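Long-range contact in large adhesion protein (Lap) involved in biofilm formation (PDB 6XI3), which probably helps the bacterium attach and build biofilms, its tandem calcium-binding Ig-like repeats extending the adhesin toward its target: residues V344-D356 against A364-L376. Sequence-based numbering, arbitrary orientation.
Sequences VAPNSQVNVTITD and AITTVGADGSYSL
V350 reaches from strand 349-356 into the core, where V368 and Y374 of 364-376 receive it. Its CB sits 4.1 Å from T366 O, the carbonyl that also takes the V350 amide proton, and there the side chain forks. CG1, anti to the backbone N (chi1 -175°), extends over one face of the Y374 ring, 4.0 Å from the centroid and displaced toward the CE2 and CZ rim, a CH-pi contact. CG2, beside the backbone N, covers the CG end of the same ring and presses on V368 CG2 at 3.4 Å, tighter than usual for two methyls. Y374 OH hydrogen-bonds to the carbonyl oxygen of T322, and this bond holds the far end of the ring. Strands 349-356 and 361-367 form an antiparallel hairpin at the edge of one sheet of an Ig-like beta-sandwich, and Y374, with L376 against V352, comes from the strand that follows, in the facing sheet. Paired amide-carbonyl bonds join V350 with T366 and V352 with A364. Before residue 349 and beyond residue 367 the backbone bonding carries on: V368 N gives a nearly straight bond to S348 O (2.9 Å), and N347 N returns one to V368 O. On the other face of the hairpin, N351 ND2 lies alongside I365, 3.6 Å from CD1, and a water links that nitrogen to A364 O. A second water joins N347 O to T367 OG1.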
ATOM      1  N   VAL A 344     -32.278  26.786  21.389  1.00 24.39           N
ATOM      2  CA  VAL A 344     -32.837  27.458  20.187  1.00 25.15           C
ATOM      3  C   VAL A 344     -31.754  28.395  19.647  1.00 24.90           C
ATOM      4  O   VAL A 344     -31.373  29.295  20.384  1.00 28.35           O
ATOM      5  CB  VAL A 344     -34.115  28.239  20.521  1.00 28.29           C
ATOM      6  CG1 VAL A 344     -34.676  28.898  19.274  1.00 29.18           C
ATOM      7  CG2 VAL A 344     -35.169  27.361  21.168  1.00 27.84           C
ATOM      8  N   ALA A 345     -31.264  28.156  18.435  1.00 25.77           N
ATOM      9  CA  ALA A 345     -30.193  28.936  17.782  1.00 29.74           C
ATOM     10  C   ALA A 345     -30.598  30.402  17.859  1.00 27.07           C
ATOM     11  O   ALA A 345     -31.748  30.747  17.587  1.00 27.85           O
ATOM     12  CB  ALA A 345     -29.988  28.490  16.347  1.00 28.59           C
ATOM     13  N   PRO A 346     -29.691  31.297  18.278  1.00 29.98           N
ATOM     14  CA  PRO A 346     -29.945  32.729  18.183  1.00 28.71           C
ATOM     15  C   PRO A 346     -30.316  33.118  16.748  1.00 28.58           C
ATOM     16  O   PRO A 346     -29.858  32.476  15.809  1.00 23.24           O
ATOM     17  CB  PRO A 346     -28.622  33.337  18.628  1.00 31.24           C
ATOM     18  CG  PRO A 346     -28.071  32.306  19.579  1.00 30.80           C
ATOM     19  CD  PRO A 346     -28.373  31.003  18.872  1.00 33.05           C
ATOM     20  N   ASN A 347     -31.235  34.073  16.637  1.00 27.32           N
ATOM     21  CA  ASN A 347     -31.809  34.595  15.373  1.00 26.00           C
ATOM     22  C   ASN A 347     -32.925  33.707  14.820  1.00 26.71           C
ATOM     23  O   ASN A 347     -33.517  34.145  13.805  1.00 27.87           O
ATOM     24  CB  ASN A 347     -30.715  34.894  14.347  1.00 26.42           C
ATOM     25  CG  ASN A 347     -29.772  35.939  14.885  1.00 26.10           C
ATOM     26  OD1 ASN A 347     -30.213  36.873  15.531  1.00 30.80           O
ATOM     27  ND2 ASN A 347     -28.483  35.779  14.648  1.00 24.67           N
ATOM     28  N   SER A 348     -33.288  32.603  15.485  1.00 25.20           N
ATOM     29  CA  SER A 348     -34.549  31.863  15.234  1.00 23.95           C
ATOM     30  C   SER A 348     -35.766  32.757  15.499  1.00 23.75           C
ATOM     31  O   SER A 348     -35.683  33.652  16.346  1.00 23.15           O
ATOM     32  CB  SER A 348     -34.644  30.627  16.054  1.00 24.75           C
ATOM     33  OG  SER A 348     -33.529  29.795  15.819  1.00 26.51           O
ATOM     34  N   GLN A 349     -36.856  32.481  14.806  1.00 23.33           N
ATOM     35  CA  GLN A 349     -38.155  33.155  15.015  1.00 26.31           C
ATOM     36  C   GLN A 349     -38.860  32.507  16.206  1.00 26.26           C
ATOM     37  O   GLN A 349     -38.717  31.291  16.375  1.00 25.56           O
ATOM     38  CB  GLN A 349     -39.012  33.031  13.762  1.00 26.41           C
ATOM     39  CG  GLN A 349     -38.344  33.653  12.553  1.00 29.53           C
ATOM     40  CD  GLN A 349     -39.264  33.719  11.357  1.00 33.12           C
ATOM     41  OE1 GLN A 349     -39.018  34.474  10.418  1.00 43.40           O
ATOM     42  NE2 GLN A 349     -40.341  32.959  11.411  1.00 27.35           N
ATOM     43  N   VAL A 350     -39.535  33.318  17.017  1.00 22.74           N
ATOM     44  CA  VAL A 350     -40.503  32.865  18.031  1.00 23.20           C
ATOM     45  C   VAL A 350     -41.870  33.285  17.523  1.00 25.29           C
ATOM     46  O   VAL A 350     -42.039  34.502  17.365  1.00 23.45           O
ATOM     47  CB  VAL A 350     -40.282  33.520  19.406  1.00 26.79           C
ATOM     48  CG1 VAL A 350     -41.237  32.888  20.404  1.00 25.51           C
ATOM     49  CG2 VAL A 350     -38.830  33.447  19.872  1.00 28.30           C
ATOM     50  N   ASN A 351     -42.798  32.350  17.343  1.00 26.34           N
ATOM     51  CA  ASN A 351     -44.202  32.688  16.962  1.00 29.41           C
ATOM     52  C   ASN A 351     -45.026  32.820  18.247  1.00 27.65           C
ATOM     53  O   ASN A 351     -44.958  31.897  19.112  1.00 27.43           O
ATOM     54  CB  ASN A 351     -44.811  31.680  15.965  1.00 32.09           C
ATOM     55  CG  ASN A 351     -44.153  31.715  14.593  1.00 35.01           C
ATOM     56  OD1 ASN A 351     -43.143  31.058  14.363  1.00 38.48           O
ATOM     57  ND2 ASN A 351     -44.694  32.483  13.665  1.00 37.81           N
ATOM     58  N   VAL A 352     -45.809  33.903  18.352  1.00 26.12           N
ATOM     59  CA  VAL A 352     -46.645  34.216  19.545  1.00 24.36           C
ATOM     60  C   VAL A 352     -48.096  34.384  19.093  1.00 24.08           C
ATOM     61  O   VAL A 352     -48.326  35.002  18.057  1.00 22.53           O
ATOM     62  CB  VAL A 352     -46.126  35.457  20.284  1.00 29.63           C
ATOM     63  CG1 VAL A 352     -47.055  35.890  21.404  1.00 32.51           C
ATOM     64  CG2 VAL A 352     -44.724  35.240  20.836  1.00 28.45           C
ATOM     65  N   THR A 353     -49.026  33.746  19.798  1.00 25.67           N
ATOM     66  CA  THR A 353     -50.495  33.971  19.653  1.00 27.58           C
ATOM     67  C   THR A 353     -51.040  34.476  20.990  1.00 27.62           C
ATOM     68  O   THR A 353     -50.582  34.004  22.056  1.00 29.55           O
ATOM     69  CB  THR A 353     -51.224  32.689  19.225  1.00 29.31           C
ATOM     70  OG1 THR A 353     -50.950  31.787  20.298  1.00 33.46           O
ATOM     71  CG2 THR A 353     -50.759  32.121  17.895  1.00 29.82           C
ATOM     72  N   ILE A 354     -51.942  35.452  20.938  1.00 26.75           N
ATOM     73  CA  ILE A 354     -52.734  35.899  22.112  1.00 26.68           C
ATOM     74  C   ILE A 354     -54.190  35.650  21.719  1.00 27.62           C
ATOM     75  O   ILE A 354     -54.592  36.214  20.701  1.00 24.02           O
ATOM     76  CB  ILE A 354     -52.456  37.376  22.422  1.00 28.02           C
ATOM     77  CG1 ILE A 354     -50.953  37.623  22.598  1.00 29.77           C
ATOM     78  CG2 ILE A 354     -53.238  37.835  23.638  1.00 28.28           C
ATOM     79  CD1 ILE A 354     -50.540  38.962  22.072  1.00 33.19           C
ATOM     80  N   THR A 355     -54.870  34.768  22.444  1.00 28.22           N
ATOM     81  CA  THR A 355     -56.273  34.382  22.212  1.00 30.70           C
ATOM     82  C   THR A 355     -57.124  34.978  23.337  1.00 27.40           C
ATOM     83  O   THR A 355     -56.770  34.822  24.492  1.00 27.83           O
ATOM     84  CB  THR A 355     -56.366  32.860  22.084  1.00 34.29           C
ATOM     85  OG1 THR A 355     -55.368  32.540  21.108  1.00 32.63           O
ATOM     86  CG2 THR A 355     -57.753  32.369  21.698  1.00 32.14           C
ATOM     87  N   ASP A 356     -58.216  35.640  22.982  1.00 30.61           N
ATOM     88  CA  ASP A 356     -59.192  36.177  23.963  1.00 30.26           C
ATOM     89  C   ASP A 356     -60.286  35.126  24.241  1.00 36.27           C
ATOM     90  O   ASP A 356     -60.204  34.010  23.695  1.00 33.00           O
ATOM     91  CB  ASP A 356     -59.701  37.512  23.433  1.00 30.45           C
ATOM     92  CG  ASP A 356     -60.692  37.412  22.295  1.00 33.34           C
ATOM     93  OD1 ASP A 356     -61.114  36.262  21.955  1.00 33.94           O
ATOM     94  OD2 ASP A 356     -61.065  38.486  21.782  1.00 32.52           O
ATOM     95  N   ALA A 364     -48.027  37.374  16.338  1.00 25.62           N
ATOM     96  CA  ALA A 364     -46.800  38.186  16.302  1.00 25.77           C
ATOM     97  C   ALA A 364     -45.609  37.232  16.157  1.00 24.08           C
ATOM     98  O   ALA A 364     -45.768  36.008  16.382  1.00 24.51           O
ATOM     99  CB  ALA A 364     -46.721  39.032  17.559  1.00 24.20           C
ATOM    100  N   ILE A 365     -44.460  37.797  15.810  1.00 23.51           N
ATOM    101  CA  ILE A 365     -43.192  37.068  15.553  1.00 22.80           C
ATOM    102  C   ILE A 365     -42.048  37.968  16.008  1.00 24.03           C
ATOM    103  O   ILE A 365     -42.054  39.190  15.711  1.00 22.68           O
ATOM    104  CB  ILE A 365     -43.028  36.660  14.069  1.00 23.45           C
ATOM    105  CG1 ILE A 365     -44.294  36.046  13.458  1.00 26.82           C
ATOM    106  CG2 ILE A 365     -41.870  35.709  13.931  1.00 21.82           C
ATOM    107  CD1 ILE A 365     -44.132  35.595  11.987  1.00 27.87           C
ATOM    108  N   THR A 366     -41.103  37.397  16.736  1.00 21.88           N
ATOM    109  CA  THR A 366     -39.891  38.135  17.137  1.00 21.64           C
ATOM    110  C   THR A 366     -38.719  37.173  17.016  1.00 21.67           C
ATOM    111  O   THR A 366     -38.912  36.037  16.530  1.00 21.65           O
ATOM    112  CB  THR A 366     -40.043  38.775  18.524  1.00 22.89           C
ATOM    113  OG1 THR A 366     -39.006  39.753  18.713  1.00 24.12           O
ATOM    114  CG2 THR A 366     -40.051  37.721  19.608  1.00 23.98           C
ATOM    115  N   THR A 367     -37.556  37.659  17.398  1.00 20.39           N
ATOM    116  CA  THR A 367     -36.261  36.986  17.206  1.00 23.07           C
ATOM    117  C   THR A 367     -35.635  36.602  18.557  1.00 24.30           C
ATOM    118  O   THR A 367     -35.595  37.430  19.471  1.00 21.72           O
ATOM    119  CB  THR A 367     -35.356  37.870  16.351  1.00 23.23           C
ATOM    120  OG1 THR A 367     -36.020  37.968  15.084  1.00 23.00           O
ATOM    121  CG2 THR A 367     -33.966  37.300  16.173  1.00 24.17           C
ATOM    122  N   VAL A 368     -35.133  35.374  18.635  1.00 23.83           N
ATOM    123  CA  VAL A 368     -34.348  34.879  19.795  1.00 24.09           C
ATOM    124  C   VAL A 368     -32.997  35.622  19.858  1.00 24.89           C
ATOM    125  O   VAL A 368     -32.266  35.566  18.870  1.00 23.73           O
ATOM    126  CB  VAL A 368     -34.190  33.355  19.741  1.00 24.58           C
ATOM    127  CG1 VAL A 368     -33.383  32.853  20.931  1.00 24.96           C
ATOM    128  CG2 VAL A 368     -35.533  32.639  19.692  1.00 26.06           C
ATOM    129  N   GLY A 369     -32.630  36.181  21.024  1.00 23.17           N
ATOM    130  CA  GLY A 369     -31.371  36.928  21.206  1.00 25.06           C
ATOM    131  C   GLY A 369     -30.167  35.997  21.325  1.00 25.36           C
ATOM    132  O   GLY A 369     -30.345  34.773  21.380  1.00 26.27           O
ATOM    133  N   ALA A 370     -28.969  36.561  21.376  1.00 27.51           N
ATOM    134  CA  ALA A 370     -27.722  35.811  21.667  1.00 30.14           C
ATOM    135  C   ALA A 370     -27.873  34.972  22.946  1.00 29.51           C
ATOM    136  O   ALA A 370     -27.400  33.827  22.943  1.00 28.89           O
ATOM    137  CB  ALA A 370     -26.552  36.749  21.770  1.00 31.22           C
ATOM    138  N   ASP A 371     -28.543  35.482  23.982  1.00 28.70           N
ATOM    139  CA  ASP A 371     -28.640  34.759  25.281  1.00 29.03           C
ATOM    140  C   ASP A 371     -29.876  33.856  25.351  1.00 28.31           C
ATOM    141  O   ASP A 371     -30.162  33.334  26.449  1.00 29.13           O
ATOM    142  CB  ASP A 371     -28.612  35.750  26.436  1.00 33.91           C
ATOM    143  CG  ASP A 371     -29.839  36.649  26.469  1.00 36.15           C
ATOM    144  OD1 ASP A 371     -30.772  36.456  25.633  1.00 30.91           O
ATOM    145  OD2 ASP A 371     -29.838  37.534  27.311  1.00 41.44           O
ATOM    146  N   GLY A 372     -30.608  33.660  24.250  1.00 26.08           N
ATOM    147  CA  GLY A 372     -31.795  32.781  24.228  1.00 24.93           C
ATOM    148  C   GLY A 372     -33.077  33.511  24.603  1.00 24.94           C
ATOM    149  O   GLY A 372     -34.146  32.924  24.424  1.00 24.05           O
ATOM    150  N   SER A 373     -32.987  34.765  25.047  1.00 25.69           N
ATOM    151  CA  SER A 373     -34.177  35.547  25.475  1.00 27.28           C
ATOM    152  C   SER A 373     -34.841  36.216  24.268  1.00 25.04           C
ATOM    153  O   SER A 373     -34.236  36.354  23.168  1.00 23.29           O
ATOM    154  CB  SER A 373     -33.863  36.546  26.582  1.00 27.19           C
ATOM    155  OG  SER A 373     -32.986  37.573  26.126  1.00 26.22           O
ATOM    156  N   TYR A 374     -36.096  36.583  24.451  1.00 22.39           N
ATOM    157  CA  TYR A 374     -36.885  37.262  23.411  1.00 22.05           C
ATOM    158  C   TYR A 374     -37.876  38.159  24.143  1.00 25.23           C
ATOM    159  O   TYR A 374     -38.155  37.906  25.312  1.00 24.01           O
ATOM    160  CB  TYR A 374     -37.593  36.283  22.467  1.00 21.68           C
ATOM    161  CG  TYR A 374     -38.671  35.429  23.074  1.00 21.53           C
ATOM    162  CD1 TYR A 374     -38.365  34.232  23.689  1.00 22.69           C
ATOM    163  CD2 TYR A 374     -39.990  35.843  23.071  1.00 22.13           C
ATOM    164  CE1 TYR A 374     -39.335  33.447  24.284  1.00 23.41           C
ATOM    165  CE2 TYR A 374     -40.971  35.085  23.672  1.00 23.49           C
ATOM    166  CZ  TYR A 374     -40.639  33.894  24.292  1.00 23.13           C
ATOM    167  OH  TYR A 374     -41.601  33.138  24.845  1.00 24.58           O
ATOM    168  N   SER A 375     -38.360  39.185  23.473  1.00 27.91           N
ATOM    169  CA  SER A 375     -39.454  39.995  24.040  1.00 31.29           C
ATOM    170  C   SER A 375     -40.257  40.648  22.930  1.00 28.75           C
ATOM    171  O   SER A 375     -39.741  40.782  21.835  1.00 26.90           O
ATOM    172  CB  SER A 375     -38.923  40.981  25.042  1.00 30.50           C
ATOM    173  OG  SER A 375     -38.048  41.887  24.446  1.00 30.92           O
ATOM    174  N   LEU A 376     -41.500  41.013  23.250  1.00 27.20           N
ATOM    175  CA  LEU A 376     -42.358  41.845  22.383  1.00 28.24           C
ATOM    176  C   LEU A 376     -42.969  42.908  23.288  1.00 27.56           C
ATOM    177  O   LEU A 376     -43.460  42.558  24.362  1.00 29.60           O
ATOM    178  CB  LEU A 376     -43.433  40.998  21.679  1.00 30.17           C
ATOM    179  CG  LEU A 376     -42.914  39.794  20.885  1.00 33.18           C
ATOM    180  CD1 LEU A 376     -42.826  38.556  21.761  1.00 34.25           C
ATOM    181  CD2 LEU A 376     -43.788  39.496  19.700  1.00 34.22           C
TER
HETATM  182  O   HOH W   1     -35.676  35.831  13.296  1.00 24.77           O
HETATM  183  O   HOH W   2     -47.117  33.926  14.602  1.00 48.84           O